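Local coordinates for protein response regulator (Vibrio cholerae O1 biovar El Tor, PDB 7KPO) that binds DNA through this domain of the sensor histidine kinase ChiS and so probably regulates transcription, at the interface of chains A and B. Coordinates in Å, arbitrary orientation; residue numbers count along the deposited sequence, not the author numbering. Chains: chain A/B, Response regulator.

The interface of chains A and B. Residues chain A 88, 92, 95-96; chain B 88, 92, 95-96.
The C-terminal helices 89-106 of the two chains meet about a two-fold axis, each through its first turns and the glycine just before it. A:Thr92 and B:Thr92 cross at about a right angle on this axis. OG1 of A:Thr92 hydrogen-bonds OG1 of B:Thr92 at 2.9 Å; the coordinates do not say which one donates. With chi1 at -64° each hydroxyl sits beside its backbone N, turned back toward Gly88 of its own chain. There A:Thr92 OG1 lies 3.1 Å from A:Gly88 O, well above the carbonyl plane. Each hydroxyl has one proton, so the bonds to glycine and across the axis probably trade places, or one threonine donates across. CG2 of A:Thr92 lies 3.4 Å from OG1 of B:Thr92, and the twin contact repeats it.

A:Glu95 and B:Glu95 reach in from opposite directions on extended chains. Their carboxylates are nearly coplanar, with planes 20° apart. OE2 of A:Glu95 lies 2.5 Å from OE2 of B:Glu95. Such closeness suggests a shared proton, though none is seen. The other oxygen of each carboxylate binds a water on the partner's side. Water 1 links B:Glu95 OE1 (3.0 Å) to the backbone N of A:Gly88 (3.0 Å) and to OG1 of A:Thr92; water 2 is its twin. A:Met96 SE rests 3.9 Å from B:Gly88 N.

This small polar patch ties the two helices together in the deposited dimer, which may not be the biological one.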
loop_
_atom_site.group_PDB
_atom_site.type_symbol
_atom_site.label_atom_id
_atom_site.label_comp_id
_atom_site.label_asym_id
_atom_site.label_seq_id
_atom_site.Cartn_x
_atom_site.Cartn_y
_atom_site.Cartn_z
ATOM N N GLY A 88 1.938 4.832 -8.293
ATOM C CA GLY A 88 2.072 6.078 -9.051
ATOM C C GLY A 88 1.721 7.268 -8.179
ATOM O O GLY A 88 1.348 7.105 -7.016
ATOM N N THR A 92 0.225 7.458 -4.291
ATOM C CA THR A 92 1.109 8.058 -3.262
ATOM C C THR A 92 0.364 9.202 -2.560
ATOM O O THR A 92 0.480 9.330 -1.328
ATOM C CB THR A 92 2.420 8.512 -3.908
ATOM O OG1 THR A 92 3.087 7.351 -4.410
ATOM C CG2 THR A 92 3.312 9.265 -2.948
ATOM N N GLU A 95 -1.954 7.793 0.034
ATOM C CA GLU A 95 -1.176 7.295 1.195
ATOM C C GLU A 95 -0.711 8.461 2.061
ATOM O O GLU A 95 -0.748 8.379 3.286
ATOM C CB GLU A 95 0.046 6.502 0.740
ATOM C CG GLU A 95 -0.284 5.274 -0.078
ATOM C CD GLU A 95 0.963 4.513 -0.480
ATOM O OE1 GLU A 95 1.863 4.367 0.378
ATOM O OE2 GLU A 95 1.058 4.118 -1.653
HETATM N N MSE A 96 -0.261 9.544 1.418
HETATM C CA MSE A 96 0.232 10.703 2.142
HETATM C C MSE A 96 -0.907 11.371 2.914
HETATM O O MSE A 96 -0.715 11.783 4.059
HETATM C CB MSE A 96 0.935 11.650 1.167
HETATM C CG MSE A 96 2.223 11.084 0.584
HETATM SE SE MSE A 96 3.683 11.036 1.876
HETATM C CE MSE A 96 4.152 12.910 2.154
ATOM N N GLY B 88 5.783 7.728 1.648
ATOM C CA GLY B 88 6.933 8.567 1.302
ATOM C C GLY B 88 7.663 7.996 0.103
ATOM O O GLY B 88 7.290 6.944 -0.417
ATOM N N THR B 92 7.093 4.444 -2.007
ATOM C CA THR B 92 6.653 4.567 -3.418
ATOM C C THR B 92 7.631 3.802 -4.320
ATOM O O THR B 92 7.179 3.129 -5.264
ATOM C CB THR B 92 6.530 6.045 -3.794
ATOM O OG1 THR B 92 5.503 6.621 -2.982
ATOM C CG2 THR B 92 6.227 6.250 -5.260
ATOM N N GLU B 95 6.830 0.138 -4.230
ATOM C CA GLU B 95 5.582 -0.130 -4.986
ATOM C C GLU B 95 5.854 -0.097 -6.486
ATOM O O GLU B 95 5.331 -0.923 -7.231
ATOM C CB GLU B 95 4.507 0.904 -4.658
ATOM C CG GLU B 95 4.097 0.928 -3.203
ATOM C CD GLU B 95 3.011 1.952 -2.940
ATOM O OE1 GLU B 95 2.077 2.042 -3.768
ATOM O OE2 GLU B 95 3.128 2.690 -1.948
HETATM N N MSE B 96 6.664 0.871 -6.928
HETATM C CA MSE B 96 6.971 1.013 -8.341
HETATM C C MSE B 96 7.784 -0.186 -8.832
HETATM O O MSE B 96 7.536 -0.690 -9.928
HETATM C CB MSE B 96 7.674 2.353 -8.575
HETATM C CG MSE B 96 6.782 3.563 -8.333
HETATM SE SE MSE B 96 5.445 3.812 -9.731
HETATM C CE MSE B 96 6.471 4.368 -11.296
HETATM O O HOH W 1 2.387 4.589 -5.366
HETATM O O HOH W 2 4.210 6.142 -0.312
#